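Local coordinates for envelope polyprotein (Puumala orthohantavirus, PDB 5FXU) that forms the Gn subunit of the hantaviral surface glycoproteins, whose ectodomain is part of the antigenic envelope and probably works together with its Gc partner, at residues Q55-W60 with R89-V94; F112-N117 with Y321-G326. All blocks are in the same frame, centred on the assembly; numbering follows the deposited sequence.

Contact 1 of 2, residues Q55-W60 with R89-V94; sequences QPFTKW and RGLCLV
Gln-55 and Phe-57, on strand 54-64, reach a loop that follows strand 79-89 by one side-chain-to-backbone hydrogen bond and a small apolar cluster. The polar half is a single grip: Leu-91 N donates to Gln-55 OE1 over 2.8 Å, with 153° at the hydrogen and the donor tilted 18° from the amide plane. Gln-55 CG sits between the backbone N and the carbonyl carbon (chi1 60°), and the bend at chi2 brings CD to the loop backbone beside Leu-91 N. Gly-90 N lies close to the same oxygen, but its angle is too poor for a bond. Phe-57 supplies the apolar half with the CE1-CZ side of its ring. Leu-93 CD1 meets CZ at the ring edge, 3.8 Å away, as the two side chains slide past each other in opposite directions, while Leu-91 CD2 approaches CZ obliquely at 3.6 Å. Leu-343 of strand 340-354 packs on both Phe-57 and Leu-93. Cys-92 is disulfide-bonded to Cys-111, tying the loop to strand 107-116. Beside the antiparallel pair 54-64/79-89 of the beta-rich Gn head, the chain leaving strand 79-89 thus makes an inverse gamma turn centred on Cys-92, closed by Leu-93 N donating to Leu-91 O.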
ATOM      1  N   GLN A  55      -5.117  -8.348 -13.800  1.00 59.04           N
ATOM      2  CA  GLN A  55      -5.538  -6.998 -13.432  1.00 56.80           C
ATOM      3  C   GLN A  55      -4.930  -5.972 -14.413  1.00 52.96           C
ATOM      4  O   GLN A  55      -3.722  -5.934 -14.615  1.00 51.34           O
ATOM      5  CB  GLN A  55      -5.242  -6.755 -11.929  1.00 56.92           C
ATOM      6  CG  GLN A  55      -3.771  -6.874 -11.509  1.00 56.95           C
ATOM      7  CD  GLN A  55      -3.439  -7.623 -10.191  1.00 54.64           C
ATOM      8  OE1 GLN A  55      -2.265  -7.930  -9.955  1.00 52.23           O
ATOM      9  NE2 GLN A  55      -4.420  -7.867  -9.321  1.00 53.77           N
ATOM     10  N   PRO A  56      -5.784  -5.208 -15.112  1.00 50.27           N
ATOM     11  CA  PRO A  56      -5.287  -4.326 -16.169  1.00 47.81           C
ATOM     12  C   PRO A  56      -4.626  -3.032 -15.659  1.00 43.59           C
ATOM     13  O   PRO A  56      -5.222  -2.273 -14.911  1.00 41.80           O
ATOM     14  CB  PRO A  56      -6.552  -4.002 -16.977  1.00 50.18           C
ATOM     15  CG  PRO A  56      -7.662  -4.088 -15.978  1.00 51.16           C
ATOM     16  CD  PRO A  56      -7.262  -5.196 -15.038  1.00 51.11           C
ATOM     17  N   PHE A  57      -3.402  -2.814 -16.114  1.00 41.74           N
ATOM     18  CA  PHE A  57      -2.563  -1.672 -15.787  1.00 39.46           C
ATOM     19  C   PHE A  57      -2.111  -0.987 -17.067  1.00 40.40           C
ATOM     20  O   PHE A  57      -1.924  -1.622 -18.102  1.00 41.03           O
ATOM     21  CB  PHE A  57      -1.303  -2.133 -15.062  1.00 37.68           C
ATOM     22  CG  PHE A  57      -1.447  -2.216 -13.578  1.00 37.08           C
ATOM     23  CD1 PHE A  57      -2.069  -3.310 -12.966  1.00 36.97           C
ATOM     24  CD2 PHE A  57      -0.943  -1.216 -12.781  1.00 35.65           C
ATOM     25  CE1 PHE A  57      -2.187  -3.378 -11.583  1.00 36.71           C
ATOM     26  CE2 PHE A  57      -1.057  -1.283 -11.412  1.00 35.26           C
ATOM     27  CZ  PHE A  57      -1.687  -2.360 -10.809  1.00 35.36           C
ATOM     28  N   THR A  58      -1.939   0.326 -16.982  1.00 39.74           N
ATOM     29  CA  THR A  58      -1.241   1.053 -17.997  1.00 39.02           C
ATOM     30  C   THR A  58       0.207   1.088 -17.593  1.00 37.13           C
ATOM     31  O   THR A  58       0.525   1.595 -16.549  1.00 36.12           O
ATOM     32  CB  THR A  58      -1.790   2.461 -18.118  1.00 39.12           C
ATOM     33  OG1 THR A  58      -3.087   2.362 -18.688  1.00 39.47           O
ATOM     34  CG2 THR A  58      -0.884   3.335 -19.021  1.00 40.64           C
ATOM     35  N   LYS A  59       1.075   0.529 -18.415  1.00 37.74           N
ATOM     36  CA  LYS A  59       2.517   0.631 -18.195  1.00 37.62           C
ATOM     37  C   LYS A  59       3.076   1.894 -18.841  1.00 36.52           C
ATOM     38  O   LYS A  59       2.938   2.064 -20.017  1.00 38.13           O
ATOM     39  CB  LYS A  59       3.199  -0.575 -18.794  1.00 39.70           C
ATOM     40  CG  LYS A  59       4.681  -0.622 -18.561  1.00 41.05           C
ATOM     41  CD  LYS A  59       5.238  -1.817 -19.275  1.00 44.25           C
ATOM     42  CE  LYS A  59       6.731  -1.852 -19.140  1.00 46.51           C
ATOM     43  NZ  LYS A  59       7.260  -3.060 -19.821  1.00 49.72           N
ATOM     44  N   TRP A  60       3.740   2.734 -18.060  1.00 35.04           N
ATOM     45  CA  TRP A  60       4.242   4.011 -18.477  1.00 34.18           C
ATOM     46  C   TRP A  60       5.742   4.031 -18.196  1.00 35.06           C
ATOM     47  O   TRP A  60       6.159   3.872 -17.062  1.00 33.32           O
ATOM     48  CB  TRP A  60       3.529   5.113 -17.680  1.00 33.44           C
ATOM     49  CG  TRP A  60       3.970   6.505 -18.010  1.00 32.61           C
ATOM     50  CD1 TRP A  60       4.363   6.974 -19.241  1.00 32.36           C
ATOM     51  CD2 TRP A  60       4.053   7.620 -17.113  1.00 31.54           C
ATOM     52  NE1 TRP A  60       4.726   8.289 -19.158  1.00 32.31           N
ATOM     53  CE2 TRP A  60       4.539   8.724 -17.868  1.00 32.44           C
ATOM     54  CE3 TRP A  60       3.784   7.800 -15.762  1.00 30.20           C
ATOM     55  CZ2 TRP A  60       4.735  10.002 -17.297  1.00 31.32           C
ATOM     56  CZ3 TRP A  60       3.985   9.048 -15.201  1.00 29.90           C
ATOM     57  CH2 TRP A  60       4.455  10.137 -15.969  1.00 31.15           C
ATOM     58  N   ARG A  89      -0.526  -9.748 -12.529  1.00 50.41           N
ATOM     59  CA  ARG A  89      -1.183 -10.525 -11.499  1.00 52.49           C
ATOM     60  C   ARG A  89      -0.460 -10.458 -10.203  1.00 48.67           C
ATOM     61  O   ARG A  89       0.743 -10.216 -10.175  1.00 46.43           O
ATOM     62  CB  ARG A  89      -1.199 -12.006 -11.837  1.00 58.40           C
ATOM     63  CG  ARG A  89      -1.705 -12.458 -13.190  1.00 65.52           C
ATOM     64  CD  ARG A  89      -1.531 -13.986 -13.275  1.00 71.57           C
ATOM     65  NE  ARG A  89      -2.363 -14.645 -14.293  1.00 77.83           N
ATOM     66  CZ  ARG A  89      -3.655 -14.983 -14.162  1.00 80.97           C
ATOM     67  NH1 ARG A  89      -4.333 -14.713 -13.045  1.00 78.66           N
ATOM     68  NH2 ARG A  89      -4.291 -15.580 -15.177  1.00 84.16           N
ATOM     69  N   GLY A  90      -1.197 -10.752  -9.126  1.00 45.72           N
ATOM     70  CA  GLY A  90      -0.599 -10.841  -7.801  1.00 43.99           C
ATOM     71  C   GLY A  90      -0.394  -9.518  -7.079  1.00 41.68           C
ATOM     72  O   GLY A  90       0.031  -9.522  -5.929  1.00 43.49           O
ATOM     73  N   LEU A  91      -0.698  -8.391  -7.712  1.00 39.79           N
ATOM     74  CA  LEU A  91      -0.504  -7.103  -7.060  1.00 39.65           C
ATOM     75  C   LEU A  91      -1.575  -6.868  -6.000  1.00 39.66           C
ATOM     76  O   LEU A  91      -2.653  -7.473  -6.040  1.00 37.76           O
ATOM     77  CB  LEU A  91      -0.475  -5.939  -8.048  1.00 39.89           C
ATOM     78  CG  LEU A  91       0.908  -5.707  -8.652  1.00 41.13           C
ATOM     79  CD1 LEU A  91       1.270  -6.807  -9.634  1.00 42.41           C
ATOM     80  CD2 LEU A  91       0.975  -4.349  -9.322  1.00 41.44           C
ATOM     81  N   CYS A  92      -1.243  -5.994  -5.048  1.00 40.27           N
ATOM     82  CA  CYS A  92      -2.137  -5.643  -3.965  1.00 40.81           C
ATOM     83  C   CYS A  92      -3.259  -4.730  -4.416  1.00 39.50           C
ATOM     84  O   CYS A  92      -3.269  -3.562  -4.081  1.00 39.89           O
ATOM     85  CB  CYS A  92      -1.353  -5.039  -2.772  1.00 40.77           C
ATOM     86  SG  CYS A  92      -0.195  -6.171  -1.954  1.00 43.03           S
ATOM     87  N   LEU A  93      -4.200  -5.309  -5.148  1.00 41.02           N
ATOM     88  CA  LEU A  93      -5.483  -4.701  -5.494  1.00 42.95           C
ATOM     89  C   LEU A  93      -6.528  -5.529  -4.781  1.00 42.39           C
ATOM     90  O   LEU A  93      -7.038  -6.518  -5.312  1.00 46.08           O
ATOM     91  CB  LEU A  93      -5.782  -4.755  -6.995  1.00 44.20           C
ATOM     92  CG  LEU A  93      -5.247  -3.651  -7.870  1.00 45.82           C
ATOM     93  CD1 LEU A  93      -3.752  -3.848  -8.028  1.00 46.10           C
ATOM     94  CD2 LEU A  93      -5.928  -3.682  -9.230  1.00 47.67           C
ATOM     95  N   VAL A  94      -6.856  -5.122  -3.583  1.00 39.52           N
ATOM     96  CA  VAL A  94      -7.695  -5.913  -2.729  1.00 38.64           C
ATOM     97  C   VAL A  94      -9.134  -5.414  -2.913  1.00 38.24           C
ATOM     98  O   VAL A  94      -9.379  -4.214  -2.937  1.00 37.08           O
ATOM     99  CB  VAL A  94      -7.207  -5.794  -1.278  1.00 38.14           C
ATOM    100  CG1 VAL A  94      -7.993  -6.726  -0.382  1.00 38.68           C
ATOM    101  CG2 VAL A  94      -5.721  -6.120  -1.205  1.00 37.13           C
TER

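Contact 2 of 2, residues F112-N117 with Y321-G326; sequences FDLSCN and YIWAPG. With NAG (2-acetamido-2-deoxy-beta-D-glucopyranose), chain C.
The indole of Trp-323 is held between Leu-114 CD1 over one face and Pro-325 CD over the other, both offset toward the rim, with Cys-116 SG at the edge in the ring plane. This is a CH-pi and sulfur-aromatic cluster in the beta-rich Gn head, where strand 107-116 packs against the end of strand 321-323 and residues 324-326 beyond it. With CG of Trp-323 anti to the backbone N (chi1 177°), the indole comes nearer to strand 107-116 than the direction of its CB alone would suggest. Leu-114 crosses the indole obliquely, its CD1 4.2 Å from the centroid of the five-membered ring. The sulfur meets the pyrrole side of the indole, SG standing 3.5 Å from NE1. That nitrogen is buried here and has no hydrogen-bonding partner in the model. The same cysteine is disulfide-bonded to Cys-121, which closes the hairpin between strands 107-116 and 120-130.

Beyond the indole the two backbones draw together. Cys-116 CB packs on Pro-325 CB at 3.7 Å, and Gly-326 N donates to Cys-116 O over 3.2 Å. The N-H points well at the oxygen (165°), yet the nitrogen stands above the carbonyl plane, 55° out of it. A water placed between Cys-116 O and Ala-324 O lies within hydrogen-bonding distance of both, adding a possible bridge beside the direct bond.

Asn-117, whose CB leaves the backbone away from 321-326, carries an N-linked glycan. Its OD1 accepts hydrogen bonds from the backbone nitrogens of Thr-119 and Ala-120, while the remaining N-H of ND2 is hydrogen-bonded to Gly-303 O, which together fix the amide at the root of the sugar. The glycosidic link itself is the 1.4 Å bond from Asn-117 ND2 to C1 of the N-acetylglucosamine.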
ATOM      1  N   PHE A 112       1.756  -8.529  -3.590  1.00 36.18           N
ATOM      2  CA  PHE A 112       2.988  -7.705  -3.612  1.00 34.54           C
ATOM      3  C   PHE A 112       2.748  -6.379  -4.294  1.00 32.87           C
ATOM      4  O   PHE A 112       1.800  -6.238  -5.042  1.00 31.44           O
ATOM      5  CB  PHE A 112       4.174  -8.476  -4.204  1.00 34.78           C
ATOM      6  CG  PHE A 112       3.925  -8.988  -5.576  1.00 36.43           C
ATOM      7  CD1 PHE A 112       3.270 -10.207  -5.790  1.00 36.93           C
ATOM      8  CD2 PHE A 112       4.322  -8.237  -6.671  1.00 36.94           C
ATOM      9  CE1 PHE A 112       3.028 -10.655  -7.077  1.00 37.78           C
ATOM     10  CE2 PHE A 112       4.087  -8.679  -7.955  1.00 37.84           C
ATOM     11  CZ  PHE A 112       3.433  -9.884  -8.163  1.00 38.82           C
ATOM     12  N   ASP A 113       3.553  -5.388  -3.938  1.00 32.24           N
ATOM     13  CA  ASP A 113       3.641  -4.133  -4.680  1.00 32.96           C
ATOM     14  C   ASP A 113       5.027  -4.106  -5.351  1.00 33.01           C
ATOM     15  O   ASP A 113       5.888  -4.919  -5.003  1.00 33.68           O
ATOM     16  CB  ASP A 113       3.415  -2.915  -3.739  1.00 33.44           C
ATOM     17  CG  ASP A 113       2.942  -1.636  -4.500  1.00 34.62           C
ATOM     18  OD1 ASP A 113       3.049  -1.642  -5.764  1.00 34.65           O
ATOM     19  OD2 ASP A 113       2.469  -0.629  -3.838  1.00 33.72           O
ATOM     20  N   LEU A 114       5.246  -3.177  -6.283  1.00 32.44           N
ATOM     21  CA  LEU A 114       6.492  -3.113  -7.073  1.00 32.69           C
ATOM     22  C   LEU A 114       7.131  -1.744  -6.938  1.00 31.19           C
ATOM     23  O   LEU A 114       6.446  -0.747  -7.018  1.00 30.17           O
ATOM     24  CB  LEU A 114       6.218  -3.357  -8.544  1.00 33.19           C
ATOM     25  CG  LEU A 114       5.529  -4.662  -8.907  1.00 34.76           C
ATOM     26  CD1 LEU A 114       5.094  -4.670 -10.365  1.00 36.32           C
ATOM     27  CD2 LEU A 114       6.460  -5.815  -8.621  1.00 35.70           C
ATOM     28  N   SER A 115       8.441  -1.734  -6.710  1.00 30.15           N
ATOM     29  CA  SER A 115       9.227  -0.532  -6.620  1.00 30.20           C
ATOM     30  C   SER A 115      10.293  -0.739  -7.679  1.00 31.38           C
ATOM     31  O   SER A 115      11.132  -1.626  -7.530  1.00 32.46           O
ATOM     32  CB  SER A 115       9.866  -0.362  -5.240  1.00 29.39           C
ATOM     33  OG  SER A 115       8.882  -0.221  -4.243  1.00 28.62           O
ATOM     34  N   CYS A 116      10.258   0.085  -8.721  1.00 31.20           N
ATOM     35  CA  CYS A 116      10.995  -0.172  -9.950  1.00 32.64           C
ATOM     36  C   CYS A 116      11.748   1.055 -10.495  1.00 31.18           C
ATOM     37  O   CYS A 116      11.287   2.190 -10.384  1.00 29.46           O
ATOM     38  CB  CYS A 116      10.010  -0.580 -11.025  1.00 34.53           C
ATOM     39  SG  CYS A 116       8.901  -1.931 -10.617  1.00 36.56           S
ATOM     40  N   ASN A 117      12.889   0.808 -11.104  1.00 31.00           N
ATOM     41  CA  ASN A 117      13.529   1.796 -11.974  1.00 31.40           C
ATOM     42  C   ASN A 117      13.234   1.352 -13.390  1.00 31.11           C
ATOM     43  O   ASN A 117      12.399   0.476 -13.575  1.00 29.45           O
ATOM     44  CB  ASN A 117      15.019   1.974 -11.633  1.00 33.28           C
ATOM     45  CG  ASN A 117      15.860   0.730 -11.892  1.00 35.84           C
ATOM     46  OD1 ASN A 117      15.456  -0.182 -12.621  1.00 34.47           O
ATOM     47  ND2 ASN A 117      17.037   0.697 -11.286  1.00 40.23           N
ATOM     48  N   TYR A 321      -5.359   2.192 -13.415  1.00 34.58           N
ATOM     49  CA  TYR A 321      -4.193   1.747 -12.669  1.00 33.77           C
ATOM     50  C   TYR A 321      -2.933   1.949 -13.493  1.00 32.31           C
ATOM     51  O   TYR A 321      -2.917   1.680 -14.684  1.00 32.69           O
ATOM     52  CB  TYR A 321      -4.328   0.271 -12.259  1.00 34.64           C
ATOM     53  CG  TYR A 321      -5.386   0.000 -11.234  1.00 35.70           C
ATOM     54  CD1 TYR A 321      -5.117   0.164  -9.897  1.00 35.58           C
ATOM     55  CD2 TYR A 321      -6.668  -0.439 -11.603  1.00 37.57           C
ATOM     56  CE1 TYR A 321      -6.082  -0.088  -8.934  1.00 36.52           C
ATOM     57  CE2 TYR A 321      -7.653  -0.696 -10.649  1.00 38.28           C
ATOM     58  CZ  TYR A 321      -7.350  -0.512  -9.306  1.00 38.19           C
ATOM     59  OH  TYR A 321      -8.293  -0.721  -8.325  1.00 38.36           O
ATOM     60  N   ILE A 322      -1.886   2.412 -12.842  1.00 31.89           N
ATOM     61  CA  ILE A 322      -0.634   2.756 -13.494  1.00 33.02           C
ATOM     62  C   ILE A 322       0.528   2.040 -12.857  1.00 31.10           C
ATOM     63  O   ILE A 322       0.611   1.936 -11.665  1.00 30.15           O
ATOM     64  CB  ILE A 322      -0.384   4.278 -13.441  1.00 35.34           C
ATOM     65  CG1 ILE A 322      -1.409   4.968 -14.329  1.00 37.52           C
ATOM     66  CG2 ILE A 322       0.987   4.652 -13.998  1.00 35.69           C
ATOM     67  CD1 ILE A 322      -2.115   6.044 -13.586  1.00 40.03           C
ATOM     68  N   TRP A 323       1.395   1.517 -13.704  1.00 31.18           N
ATOM     69  CA  TRP A 323       2.672   0.997 -13.327  1.00 30.70           C
ATOM     70  C   TRP A 323       3.730   1.819 -14.077  1.00 30.63           C
ATOM     71  O   TRP A 323       3.776   1.785 -15.302  1.00 30.94           O
ATOM     72  CB  TRP A 323       2.750  -0.478 -13.730  1.00 31.21           C
ATOM     73  CG  TRP A 323       4.071  -1.100 -13.456  1.00 31.76           C
ATOM     74  CD1 TRP A 323       4.873  -0.873 -12.407  1.00 30.78           C
ATOM     75  CD2 TRP A 323       4.719  -2.080 -14.260  1.00 33.01           C
ATOM     76  NE1 TRP A 323       5.987  -1.631 -12.507  1.00 32.34           N
ATOM     77  CE2 TRP A 323       5.917  -2.387 -13.641  1.00 33.13           C
ATOM     78  CE3 TRP A 323       4.377  -2.740 -15.442  1.00 34.88           C
ATOM     79  CZ2 TRP A 323       6.803  -3.327 -14.154  1.00 35.24           C
ATOM     80  CZ3 TRP A 323       5.242  -3.670 -15.958  1.00 36.78           C
ATOM     81  CH2 TRP A 323       6.452  -3.957 -15.314  1.00 36.65           C
ATOM     82  N   ALA A 324       4.572   2.543 -13.341  1.00 29.41           N
ATOM     83  CA  ALA A 324       5.480   3.503 -13.937  1.00 28.62           C
ATOM     84  C   ALA A 324       6.921   3.289 -13.517  1.00 27.98           C
ATOM     85  O   ALA A 324       7.445   4.002 -12.673  1.00 27.38           O
ATOM     86  CB  ALA A 324       5.017   4.916 -13.618  1.00 27.72           C
ATOM     87  N   PRO A 325       7.569   2.290 -14.103  1.00 29.04           N
ATOM     88  CA  PRO A 325       8.932   2.001 -13.686  1.00 29.28           C
ATOM     89  C   PRO A 325       9.873   3.092 -14.127  1.00 30.52           C
ATOM     90  O   PRO A 325       9.787   3.558 -15.265  1.00 31.05           O
ATOM     91  CB  PRO A 325       9.258   0.689 -14.378  1.00 30.59           C
ATOM     92  CG  PRO A 325       8.191   0.437 -15.372  1.00 31.02           C
ATOM     93  CD  PRO A 325       6.996   1.230 -14.959  1.00 30.34           C
ATOM     94  N   GLY A 326      10.728   3.519 -13.208  1.00 31.10           N
ATOM     95  CA  GLY A 326      11.668   4.604 -13.452  1.00 32.01           C
ATOM     96  C   GLY A 326      11.054   5.992 -13.360  1.00 32.19           C
ATOM     97  O   GLY A 326      11.698   6.960 -13.699  1.00 33.77           O
TER
HETATM   98  C1  NAG C   1      17.955  -0.404 -11.423  1.00 40.73           C
HETATM   99  C2  NAG C   1      19.185   0.219 -12.071  1.00 47.95           C
HETATM  100  C3  NAG C   1      20.300  -0.811 -12.187  1.00 52.59           C
HETATM  101  C4  NAG C   1      20.529  -1.654 -10.922  1.00 55.98           C
HETATM  102  C5  NAG C   1      19.214  -2.034 -10.216  1.00 53.20           C
HETATM  103  C6  NAG C   1      19.372  -2.565  -8.792  1.00 51.18           C
HETATM  104  C7  NAG C   1      19.039   1.944 -13.819  1.00 43.80           C
HETATM  105  C8  NAG C   1      18.644   2.177 -15.241  1.00 43.26           C
HETATM  106  N2  NAG C   1      18.873   0.683 -13.414  1.00 44.72           N
HETATM  107  O3  NAG C   1      21.494  -0.121 -12.555  1.00 50.27           O
HETATM  108  O4  NAG C   1      21.188  -2.826 -11.429  1.00 67.73           O
HETATM  109  O5  NAG C   1      18.353  -0.889 -10.148  1.00 46.13           O
HETATM  110  O6  NAG C   1      19.593  -1.473  -7.890  1.00 54.07           O
HETATM  111  O7  NAG C   1      19.469   2.855 -13.122  1.00 43.87           O
HETATM  112  O   HOH W   1       9.001   4.070 -10.179  1.00 35.35           O

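In the fold
Burial and chemistry change together over the 9 Å between the two centres. Contact 1 is partly buried, with Arg-89 exposed at its margin, and relies on a side-chain amide gripping a loop backbone; contact 2 is buried throughout, and an aromatic ring organises it, with a backbone bond beyond. Strands 54-64 and 321-323 run side by side in parallel, joined by probable hydrogen bonds from Thr-58 N to Tyr-321 O and from Trp-60 N to Trp-323 O. Phe-57 touches Trp-323, which joins the apolar parts of the two contacts; Leu-93 also packs on Tyr-321. Each contact holds one cysteine of a separate disulfide, and both disulfides involve strand 107-116.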